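Serine protease pet (Escherichia coli, PDB 4OM9) is a secreted autotransporter serine protease and enterotoxin of enteroaggregative Escherichia coli, which probably cleaves alpha-fodrin inside host cells. Local coordinates at residues G153-S158 / A168-A173; N201-G206 / H229-N234; G421-E426 / A632-R637; N628-G631 / F636-D639. One frame throughout, in Å; residues are numbered along the deposited sequence.

Overall arrangement
The four contacts fall into two pairs. Contacts 1 and 2 come first along the chain and lie in the protease domain, their centres about 13 Å apart; both reach the antiparallel sheet that holds strands 172-185 and 221-232, and N201 joins them through S172 and A173. Contacts 3 and 4 belong to the beta-helical stalk, with centres about 7 Å apart, and share F636 and R637 of a small hairpin that packs on strand 422-424. Nearest atoms of contact 1 lie about 8 Å from those of contacts 3 and 4, whereas contact 2 is farther out. The hairpin thus appears to lie on the side of the stalk that faces the protease domain.

Contact 1 (G153-S158 / A168-A173)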
loop_
_atom_site.group_PDB
_atom_site.type_symbol
_atom_site.label_atom_id
_atom_site.label_comp_id
_atom_site.label_asym_id
_atom_site.label_seq_id
_atom_site.Cartn_x
_atom_site.Cartn_y
_atom_site.Cartn_z
ATOM N N GLY A 153 9.000 -0.088 33.012
ATOM C CA GLY A 153 8.849 -0.125 34.457
ATOM C C GLY A 153 7.403 -0.239 34.924
ATOM O O GLY A 153 6.507 -0.476 34.134
ATOM N N ASN A 154 7.181 -0.090 36.225
ATOM C CA ASN A 154 5.839 -0.084 36.782
ATOM C C ASN A 154 5.056 1.030 36.117
ATOM O O ASN A 154 5.440 2.199 36.183
ATOM C CB ASN A 154 5.875 0.108 38.294
ATOM C CG ASN A 154 4.642 -0.442 38.980
ATOM O OD1 ASN A 154 3.590 -0.606 38.362
ATOM N ND2 ASN A 154 4.765 -0.726 40.267
ATOM N N THR A 155 3.965 0.665 35.459
ATOM C CA THR A 155 3.397 1.545 34.458
ATOM C C THR A 155 2.151 2.259 34.946
ATOM O O THR A 155 1.258 1.661 35.539
ATOM C CB THR A 155 3.102 0.748 33.167
ATOM O OG1 THR A 155 4.340 0.361 32.570
ATOM C CG2 THR A 155 2.308 1.590 32.165
ATOM N N THR A 156 2.110 3.556 34.682
ATOM C CA THR A 156 1.027 4.411 35.148
ATOM C C THR A 156 0.697 5.440 34.090
ATOM O O THR A 156 1.604 5.976 33.443
ATOM C CB THR A 156 1.394 5.147 36.459
ATOM O OG1 THR A 156 1.862 4.206 37.427
ATOM C CG2 THR A 156 0.182 5.868 37.032
ATOM N N PHE A 157 -0.598 5.710 33.931
ATOM C CA PHE A 157 -1.104 6.724 33.003
ATOM C C PHE A 157 -1.915 7.756 33.785
ATOM O O PHE A 157 -3.049 7.477 34.151
ATOM C CB PHE A 157 -1.999 6.100 31.907
ATOM C CG PHE A 157 -1.314 5.062 31.065
ATOM C CD1 PHE A 157 -0.565 5.427 29.956
ATOM C CD2 PHE A 157 -1.432 3.707 31.368
ATOM C CE1 PHE A 157 0.061 4.452 29.163
ATOM C CE2 PHE A 157 -0.808 2.731 30.585
ATOM C CZ PHE A 157 -0.058 3.103 29.488
ATOM N N SER A 158 -1.333 8.931 34.030
ATOM C CA SER A 158 -1.951 9.989 34.849
ATOM C C SER A 158 -2.785 9.443 35.992
ATOM O O SER A 158 -4.003 9.633 36.027
ATOM C CB SER A 158 -2.836 10.903 33.993
ATOM O OG SER A 158 -2.053 11.755 33.180
ATOM N N ALA A 168 5.850 -6.318 27.792
ATOM C CA ALA A 168 6.319 -5.926 26.468
ATOM C C ALA A 168 5.303 -5.034 25.747
ATOM O O ALA A 168 5.683 -4.058 25.078
ATOM C CB ALA A 168 6.638 -7.195 25.623
ATOM N N ASP A 169 4.015 -5.365 25.873
ATOM C CA ASP A 169 2.960 -4.514 25.308
ATOM C C ASP A 169 3.079 -3.058 25.813
ATOM O O ASP A 169 2.776 -2.099 25.102
ATOM C CB ASP A 169 1.576 -5.054 25.666
ATOM C CG ASP A 169 1.294 -6.426 25.078
ATOM O OD1 ASP A 169 1.786 -6.739 23.973
ATOM O OD2 ASP A 169 0.567 -7.195 25.740
ATOM N N LEU A 170 3.510 -2.899 27.056
ATOM C CA LEU A 170 3.530 -1.575 27.677
ATOM C C LEU A 170 4.865 -0.862 27.523
ATOM O O LEU A 170 5.104 0.163 28.152
ATOM C CB LEU A 170 3.173 -1.694 29.150
ATOM C CG LEU A 170 1.766 -2.230 29.360
ATOM C CD1 LEU A 170 1.505 -2.445 30.836
ATOM C CD2 LEU A 170 0.765 -1.230 28.767
ATOM N N LEU A 171 5.744 -1.408 26.699
ATOM C CA LEU A 171 7.002 -0.735 26.420
ATOM C C LEU A 171 6.733 0.718 26.024
ATOM O O LEU A 171 6.068 0.984 25.027
ATOM C CB LEU A 171 7.787 -1.468 25.323
ATOM C CG LEU A 171 9.232 -0.996 25.165
ATOM C CD1 LEU A 171 10.148 -1.553 26.283
ATOM C CD2 LEU A 171 9.755 -1.325 23.792
ATOM N N SER A 172 7.250 1.656 26.806
ATOM C CA SER A 172 6.917 3.074 26.625
ATOM C C SER A 172 8.143 4.011 26.517
ATOM O O SER A 172 9.192 3.756 27.090
ATOM C CB SER A 172 6.006 3.535 27.765
ATOM O OG SER A 172 6.644 3.408 29.017
ATOM N N ALA A 173 7.991 5.110 25.789
ATOM C CA ALA A 173 9.129 5.941 25.442
ATOM C C ALA A 173 9.171 7.236 26.233
ATOM O O ALA A 173 8.135 7.817 26.538
ATOM C CB ALA A 173 9.109 6.248 23.987
HETATM O O HOH W 1 5.883 1.387 30.527
#
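T155 and L170 meet at a slant, the hydroxyl side of the threonine facing the base of the leucine: T155 OG1 comes within 4.2 Å of L170 CB. F157, two residues on, swings its ring in from the side. The CZ edge of that ring approaches a methyl of the leucine, with F157 CZ 4.5 Å from L170 CD2, and the methyl sits close to the ring plane, at the edge rather than over a face. CD1 of the leucine runs anti to CA (chi2 175°), and the other branch, CD2, is the one turned to F157.

The polar part of the contact is a water. It donates to T155 OG1 at 2.8 Å and to L170 O at the same distance, and it also lies 2.6 Å from S172 OG in a hydrogen bond. T155 has its OG1 beside the backbone N (chi1 -69°), which lets the same hydroxyl donate to G153 O at 2.8 Å while it accepts from the water. A type I turn from A168 to L171 sets the carbonyl of L170 facing this water just ahead of strand 172-185.

Both segments belong to the chymotrypsin-like protease domain. Helix 543-550, from much later in the chain, supplies I547 against F157 and W543 against L170, and the apolar side of this contact therefore also meets that helix. Direct apolar contact is sparse, and the polar link between the two segments runs through the water: three polar atoms converge on it in a buried place, and T155 OG1 is held both by the water and by a carbonyl of its own segment.

Contact 2 (N201-G206 / H229-N234)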
loop_
_atom_site.group_PDB
_atom_site.type_symbol
_atom_site.label_atom_id
_atom_site.label_comp_id
_atom_site.label_asym_id
_atom_site.label_seq_id
_atom_site.Cartn_x
_atom_site.Cartn_y
_atom_site.Cartn_z
ATOM N N ASN A 201 7.158 11.057 30.218
ATOM C CA ASN A 201 7.198 9.723 30.729
ATOM C C ASN A 201 8.293 9.665 31.793
ATOM O O ASN A 201 9.470 9.636 31.465
ATOM C CB ASN A 201 7.458 8.745 29.589
ATOM C CG ASN A 201 7.400 7.306 30.035
ATOM O OD1 ASN A 201 7.199 7.020 31.218
ATOM N ND2 ASN A 201 7.550 6.385 29.081
ATOM N N LEU A 202 7.903 9.686 33.060
ATOM C CA LEU A 202 8.878 9.710 34.131
ATOM C C LEU A 202 9.455 8.314 34.376
ATOM O O LEU A 202 8.783 7.298 34.164
ATOM C CB LEU A 202 8.263 10.260 35.418
ATOM C CG LEU A 202 7.583 11.630 35.300
ATOM C CD1 LEU A 202 6.870 11.955 36.592
ATOM C CD2 LEU A 202 8.570 12.731 34.924
ATOM N N THR A 203 10.698 8.279 34.842
ATOM C CA THR A 203 11.378 7.023 35.092
ATOM C C THR A 203 10.863 6.333 36.350
ATOM O O THR A 203 10.651 6.963 37.384
ATOM C CB THR A 203 12.882 7.256 35.209
ATOM O OG1 THR A 203 13.312 8.077 34.115
ATOM C CG2 THR A 203 13.651 5.936 35.198
ATOM N N THR A 204 10.663 5.029 36.240
ATOM C CA THR A 204 10.219 4.183 37.342
ATOM C C THR A 204 11.324 3.172 37.631
ATOM O O THR A 204 12.248 3.035 36.829
ATOM C CB THR A 204 8.912 3.453 36.994
ATOM O OG1 THR A 204 9.138 2.577 35.864
ATOM C CG2 THR A 204 7.830 4.469 36.644
ATOM N N ASN A 205 11.233 2.462 38.753
ATOM C CA ASN A 205 12.276 1.500 39.132
ATOM C C ASN A 205 12.499 0.404 38.071
ATOM O O ASN A 205 13.640 0.103 37.710
ATOM C CB ASN A 205 11.946 0.861 40.483
ATOM C CG ASN A 205 11.974 1.865 41.624
ATOM O OD1 ASN A 205 12.722 2.842 41.588
ATOM N ND2 ASN A 205 11.155 1.631 42.643
ATOM N N GLY A 206 11.413 -0.162 37.550
ATOM C CA GLY A 206 11.507 -1.181 36.523
ATOM C C GLY A 206 12.164 -0.709 35.234
ATOM O O GLY A 206 12.471 -1.524 34.363
ATOM N N HIS A 229 20.469 4.385 35.229
ATOM C CA HIS A 229 20.984 4.054 36.569
ATOM C C HIS A 229 20.031 4.342 37.725
ATOM O O HIS A 229 19.887 3.521 38.628
ATOM C CB HIS A 229 22.282 4.797 36.844
ATOM C CG HIS A 229 22.748 4.668 38.259
ATOM N ND1 HIS A 229 23.443 3.567 38.716
ATOM C CD2 HIS A 229 22.610 5.489 39.325
ATOM C CE1 HIS A 229 23.713 3.717 39.997
ATOM N NE2 HIS A 229 23.218 4.879 40.394
ATOM N N GLY A 230 19.415 5.521 37.732
ATOM C CA GLY A 230 18.495 5.871 38.808
ATOM C C GLY A 230 17.880 7.250 38.697
ATOM O O GLY A 230 18.135 7.964 37.733
ATOM N N ILE A 231 17.073 7.623 39.690
ATOM C CA ILE A 231 16.411 8.922 39.695
ATOM C C ILE A 231 16.598 9.721 40.994
ATOM O O ILE A 231 16.918 9.164 42.043
ATOM C CB ILE A 231 14.882 8.788 39.449
ATOM C CG1 ILE A 231 14.141 8.430 40.743
ATOM C CG2 ILE A 231 14.588 7.776 38.341
ATOM C CD1 ILE A 231 14.485 7.070 41.293
ATOM N N ILE A 232 16.393 11.032 40.899
ATOM C CA ILE A 232 16.253 11.903 42.070
ATOM C C ILE A 232 15.121 12.894 41.772
ATOM O O ILE A 232 14.999 13.376 40.651
ATOM C CB ILE A 232 17.561 12.645 42.405
ATOM C CG1 ILE A 232 18.643 11.657 42.849
ATOM C CG2 ILE A 232 17.349 13.657 43.521
ATOM C CD1 ILE A 232 18.315 10.940 44.147
ATOM N N GLY A 233 14.278 13.174 42.758
ATOM C CA GLY A 233 13.114 14.011 42.524
ATOM C C GLY A 233 11.844 13.191 42.310
ATOM O O GLY A 233 11.854 11.971 42.511
ATOM N N ASN A 234 10.764 13.848 41.880
ATOM C CA ASN A 234 9.437 13.227 41.898
ATOM C C ASN A 234 8.541 13.431 40.663
ATOM O O ASN A 234 8.146 12.465 40.012
ATOM C CB ASN A 234 8.685 13.725 43.129
ATOM C CG ASN A 234 9.373 13.345 44.417
ATOM O OD1 ASN A 234 9.198 12.235 44.917
ATOM N ND2 ASN A 234 10.167 14.262 44.961
#
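The loop 201-206 runs past the end of strand 221-232 without pairing to it, the CA atoms of T203 and I231 standing 7.1 Å apart. Side chains bridge the gap. T203 and I231 reach for each other from opposite directions and slide past one another, and the branch of the isoleucine that does the touching is CG2, 3.6 Å from T203 CB. The same methyl lies 3.8 Å from T203 CG2. In I231 the longer branch, CG1, takes the crowded position between backbone N and carbonyl carbon (chi1 82°), while CG2 stands anti to the carbonyl carbon and faces the threonine. The hydroxyl of T203 is engaged elsewhere, with T240 OG1 of the adjoining strand 239-244, which fixes the rotation of the side chain.

These are parts of the chymotrypsin-like fold. The loop leads into a GDSG sequence that begins at G206 and continues with D207, of the kind that in this clan carries the nucleophilic serine, so it probably borders the active site. Strand 221-232 is interrupted by a classic beta bulge in which H229 and G230 both face Y241.

Farther along, the chain turns at G233, which takes a positive phi (98°) that suits a glycine, and N234 comes back over the loop. N234 meets L202 through its backbone carbonyl, not its side chain: L202 CD1 lies 3.7 Å from N234 O, a van der Waals contact of a methyl with a carbonyl oxygen. Q238 packs against both L202 and I231, and its OE1 accepts from the backbone N of T203.

Contact 3 (G421-E426 / A632-R637); sequences GIFFTE and AGFTFR
F423 has CG anti to its carbonyl carbon (chi1 -55°), a turn that sets the ring out from strand 422-424 and lays it against the backbone of F634. The touch is a CH-pi contact: F634 CA stands 3.7 Å from the centroid of the F423 ring, only 10° off the normal. The peptide that follows continues over the same face toward the rim, with F634 O 3.3 Å from F423 CZ and T635 N lying above the ring as well.

Two more groups frame the phenylalanine. F636 CB sits at the ring edge, near its plane, 4.3 Å from F423 CE2. On the backbone side, G633 O comes obliquely to 3.5 Å from F423 CB. The ring of F634 does not stack on F423: its edge, near its own plane, receives F423 CD1.

F423 belongs to a strand of the right-handed parallel beta-helix of the autotransporter passenger, flanked by strands 397-399 and 444-445. I422 and F424 point to the opposite side of that strand, so F423, unlike its two neighbours, turns its side chain toward the hairpin formed by 629-630 and 635-636. The hairpin turns through G633, at a phi of 101°, a region glycine reaches easily. Around it, I629 of the other hairpin strand touches F423 and T425, A444 of the next coil also touches F423, and Y398 of the coil before packs on F634.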
loop_
_atom_site.group_PDB
_atom_site.type_symbol
_atom_site.label_atom_id
_atom_site.label_comp_id
_atom_site.label_asym_id
_atom_site.label_seq_id
_atom_site.Cartn_x
_atom_site.Cartn_y
_atom_site.Cartn_z
ATOM N N GLY A 421 6.562 -24.518 6.528
ATOM C CA GLY A 421 7.577 -24.464 7.558
ATOM C C GLY A 421 8.477 -23.242 7.565
ATOM O O GLY A 421 9.640 -23.351 7.941
ATOM N N ILE A 422 7.954 -22.085 7.159
ATOM C CA ILE A 422 8.715 -20.854 7.281
ATOM C C ILE A 422 7.837 -19.719 7.841
ATOM O O ILE A 422 6.626 -19.613 7.583
ATOM C CB ILE A 422 9.377 -20.474 5.926
ATOM C CG1 ILE A 422 10.272 -19.236 6.085
ATOM C CG2 ILE A 422 8.340 -20.329 4.805
ATOM C CD1 ILE A 422 11.301 -19.056 4.987
ATOM N N PHE A 423 8.458 -18.906 8.677
ATOM C CA PHE A 423 7.745 -17.960 9.516
ATOM C C PHE A 423 8.591 -16.714 9.562
ATOM O O PHE A 423 9.810 -16.797 9.704
ATOM C CB PHE A 423 7.497 -18.530 10.922
ATOM C CG PHE A 423 6.778 -19.855 10.914
ATOM C CD1 PHE A 423 7.477 -21.045 10.699
ATOM C CD2 PHE A 423 5.399 -19.914 11.097
ATOM C CE1 PHE A 423 6.808 -22.266 10.654
ATOM C CE2 PHE A 423 4.725 -21.130 11.057
ATOM C CZ PHE A 423 5.429 -22.304 10.838
ATOM N N PHE A 424 7.939 -15.565 9.407
ATOM C CA PHE A 424 8.616 -14.291 9.338
ATOM C C PHE A 424 8.065 -13.404 10.430
ATOM O O PHE A 424 6.912 -13.009 10.326
ATOM C CB PHE A 424 8.390 -13.607 7.991
ATOM C CG PHE A 424 8.576 -14.496 6.777
ATOM C CD1 PHE A 424 7.590 -15.383 6.384
ATOM C CD2 PHE A 424 9.707 -14.376 5.984
ATOM C CE1 PHE A 424 7.764 -16.190 5.262
ATOM C CE2 PHE A 424 9.877 -15.165 4.844
ATOM C CZ PHE A 424 8.918 -16.080 4.491
ATOM N N THR A 425 8.847 -13.112 11.484
ATOM C CA THR A 425 8.394 -12.143 12.479
ATOM C C THR A 425 8.624 -10.733 12.020
ATOM O O THR A 425 8.871 -10.478 10.850
ATOM C CB THR A 425 9.115 -12.209 13.835
ATOM O OG1 THR A 425 10.273 -13.035 13.751
ATOM C CG2 THR A 425 8.197 -12.634 14.954
ATOM N N GLU A 426 8.613 -9.849 13.016
ATOM C CA GLU A 426 8.760 -8.414 12.865
ATOM C C GLU A 426 9.913 -8.098 11.927
ATOM O O GLU A 426 11.022 -8.613 12.109
ATOM C CB GLU A 426 8.975 -7.765 14.248
ATOM C CG GLU A 426 8.748 -6.247 14.308
ATOM C CD GLU A 426 8.994 -5.663 15.711
ATOM O OE1 GLU A 426 8.026 -5.179 16.330
ATOM O OE2 GLU A 426 10.155 -5.694 16.191
ATOM N N ALA A 632 7.876 -20.447 19.978
ATOM C CA ALA A 632 9.297 -20.382 19.709
ATOM C C ALA A 632 9.570 -19.738 18.366
ATOM O O ALA A 632 10.712 -19.695 17.924
ATOM C CB ALA A 632 9.885 -21.772 19.737
ATOM N N GLY A 633 8.517 -19.275 17.693
ATOM C CA GLY A 633 8.673 -18.646 16.389
ATOM C C GLY A 633 8.343 -19.532 15.195
ATOM O O GLY A 633 8.801 -19.305 14.078
ATOM N N PHE A 634 7.528 -20.541 15.437
ATOM C CA PHE A 634 7.205 -21.548 14.415
ATOM C C PHE A 634 5.736 -21.854 14.484
ATOM O O PHE A 634 5.297 -22.928 14.124
ATOM C CB PHE A 634 8.016 -22.819 14.640
ATOM C CG PHE A 634 9.485 -22.568 14.828
ATOM C CD1 PHE A 634 10.262 -22.131 13.772
ATOM C CD2 PHE A 634 10.092 -22.786 16.051
ATOM C CE1 PHE A 634 11.609 -21.911 13.929
ATOM C CE2 PHE A 634 11.439 -22.567 16.213
ATOM C CZ PHE A 634 12.197 -22.123 15.153
ATOM N N THR A 635 4.996 -20.919 15.047
ATOM C CA THR A 635 3.557 -21.014 15.094
ATOM C C THR A 635 3.004 -19.651 14.678
ATOM O O THR A 635 3.628 -18.614 14.919
ATOM C CB THR A 635 3.079 -21.441 16.499
ATOM O OG1 THR A 635 3.291 -22.853 16.646
ATOM C CG2 THR A 635 1.593 -21.164 16.676
ATOM N N PHE A 636 1.850 -19.662 14.033
ATOM C CA PHE A 636 1.284 -18.471 13.422
ATOM C C PHE A 636 -0.160 -18.312 13.836
ATOM O O PHE A 636 -0.915 -19.284 13.853
ATOM C CB PHE A 636 1.406 -18.573 11.911
ATOM C CG PHE A 636 0.710 -17.490 11.157
ATOM C CD1 PHE A 636 1.360 -16.296 10.868
ATOM C CD2 PHE A 636 -0.582 -17.682 10.697
ATOM C CE1 PHE A 636 0.716 -15.318 10.136
ATOM C CE2 PHE A 636 -1.232 -16.699 9.970
ATOM C CZ PHE A 636 -0.588 -15.521 9.685
ATOM N N ARG A 637 -0.524 -17.079 14.173
ATOM C CA ARG A 637 -1.875 -16.733 14.593
ATOM C C ARG A 637 -2.423 -15.655 13.654
ATOM O O ARG A 637 -1.668 -14.811 13.151
ATOM C CB ARG A 637 -1.872 -16.254 16.058
ATOM C CG ARG A 637 -1.770 -14.727 16.224
ATOM C CD ARG A 637 -0.676 -14.205 17.160
ATOM N NE ARG A 637 -1.108 -14.104 18.553
ATOM C CZ ARG A 637 -0.541 -13.324 19.474
ATOM N NH1 ARG A 637 0.475 -12.527 19.167
ATOM N NH2 ARG A 637 -1.008 -13.327 20.712
#

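Contact 4 (N628-G631 / F636-D639); sequences NITG and FRQD
Two hydrogen bonds tie N628 to R637. R637 N donates to N628 O at 2.9 Å, and in return N628 ND2 donates to R637 O at 2.8 Å. That second bond is nearly straight (163°) and lies close to the amide plane of N628. N628 O also receives a CA-H contact from F636, 3.3 Å from F636 CA.

Apolar packing lines up beside this. N628 and F636 lie side by side pointing the same way, and F636 CE1 comes to 3.4 Å from N628 CB. F636 has CG anti to its backbone N (chi1 173°), which turns the ring edge to I629, with I629 CD1 4.0 Å from F636 CD1. T630 CG2 lies over one face of the R637 guanidinium, toward its rim, 3.6 Å from R637 NE, and also packs on CD, while the NH1 of that arginine bonds to K627 O.

I629 and F636 form an antiparallel, non-hydrogen-bonded pair in the short, weakly bonded hairpin 629-630/635-636. D622 OD2 also takes N628 ND2 at the start of the hairpin, and just beyond its second strand Q638 OE1 accepts a hydrogen bond from the backbone N of I472, before strand 640-644 begins.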
loop_
_atom_site.group_PDB
_atom_site.type_symbol
_atom_site.label_atom_id
_atom_site.label_comp_id
_atom_site.label_asym_id
_atom_site.label_seq_id
_atom_site.Cartn_x
_atom_site.Cartn_y
_atom_site.Cartn_z
ATOM N N ASN A 628 2.020 -11.720 14.523
ATOM C CA ASN A 628 1.443 -12.989 14.094
ATOM C C ASN A 628 2.265 -14.227 14.489
ATOM O O ASN A 628 1.743 -15.341 14.513
ATOM C CB ASN A 628 1.260 -12.988 12.574
ATOM C CG ASN A 628 0.267 -11.935 12.099
ATOM O OD1 ASN A 628 0.659 -10.915 11.539
ATOM N ND2 ASN A 628 -1.024 -12.193 12.303
ATOM N N ILE A 629 3.549 -14.042 14.779
ATOM C CA ILE A 629 4.375 -15.170 15.148
ATOM C C ILE A 629 4.387 -15.405 16.660
ATOM O O ILE A 629 4.594 -14.459 17.452
ATOM C CB ILE A 629 5.820 -14.993 14.662
ATOM C CG1 ILE A 629 5.859 -14.681 13.157
ATOM C CG2 ILE A 629 6.656 -16.227 15.005
ATOM C CD1 ILE A 629 5.108 -15.682 12.274
ATOM N N THR A 630 4.177 -16.665 17.054
ATOM C CA THR A 630 4.074 -17.030 18.469
ATOM C C THR A 630 5.010 -18.154 18.878
ATOM O O THR A 630 5.873 -18.574 18.104
ATOM C CB THR A 630 2.659 -17.437 18.824
ATOM O OG1 THR A 630 2.218 -18.441 17.912
ATOM C CG2 THR A 630 1.730 -16.235 18.698
ATOM N N GLY A 631 4.860 -18.615 20.118
ATOM C CA GLY A 631 5.701 -19.678 20.651
ATOM C C GLY A 631 7.197 -19.456 20.527
ATOM O O GLY A 631 7.730 -18.422 20.911
ATOM N N PHE A 636 1.850 -19.662 14.033
ATOM C CA PHE A 636 1.284 -18.471 13.422
ATOM C C PHE A 636 -0.160 -18.312 13.836
ATOM O O PHE A 636 -0.915 -19.284 13.853
ATOM C CB PHE A 636 1.406 -18.573 11.911
ATOM C CG PHE A 636 0.710 -17.490 11.157
ATOM C CD1 PHE A 636 1.360 -16.296 10.868
ATOM C CD2 PHE A 636 -0.582 -17.682 10.697
ATOM C CE1 PHE A 636 0.716 -15.318 10.136
ATOM C CE2 PHE A 636 -1.232 -16.699 9.970
ATOM C CZ PHE A 636 -0.588 -15.521 9.685
ATOM N N ARG A 637 -0.524 -17.079 14.173
ATOM C CA ARG A 637 -1.875 -16.733 14.593
ATOM C C ARG A 637 -2.423 -15.655 13.654
ATOM O O ARG A 637 -1.668 -14.811 13.151
ATOM C CB ARG A 637 -1.872 -16.254 16.058
ATOM C CG ARG A 637 -1.770 -14.727 16.224
ATOM C CD ARG A 637 -0.676 -14.205 17.160
ATOM N NE ARG A 637 -1.108 -14.104 18.553
ATOM C CZ ARG A 637 -0.541 -13.324 19.474
ATOM N NH1 ARG A 637 0.475 -12.527 19.167
ATOM N NH2 ARG A 637 -1.008 -13.327 20.712
ATOM N N GLN A 638 -3.725 -15.697 13.381
ATOM C CA GLN A 638 -4.373 -14.627 12.622
ATOM C C GLN A 638 -5.854 -14.583 12.961
ATOM O O GLN A 638 -6.489 -15.617 13.112
ATOM C CB GLN A 638 -4.168 -14.797 11.105
ATOM C CG GLN A 638 -4.748 -13.631 10.266
ATOM C CD GLN A 638 -4.259 -13.618 8.806
ATOM O OE1 GLN A 638 -4.782 -14.338 7.939
ATOM N NE2 GLN A 638 -3.272 -12.774 8.529
ATOM N N ASP A 639 -6.382 -13.374 13.119
ATOM C CA ASP A 639 -7.790 -13.168 13.430
ATOM C C ASP A 639 -8.291 -11.980 12.635
ATOM O O ASP A 639 -7.852 -10.849 12.828
ATOM C CB ASP A 639 -8.011 -12.935 14.927
ATOM C CG ASP A 639 -9.478 -13.006 15.318
ATOM O OD1 ASP A 639 -10.333 -13.134 14.422
ATOM O OD2 ASP A 639 -9.783 -12.943 16.520
#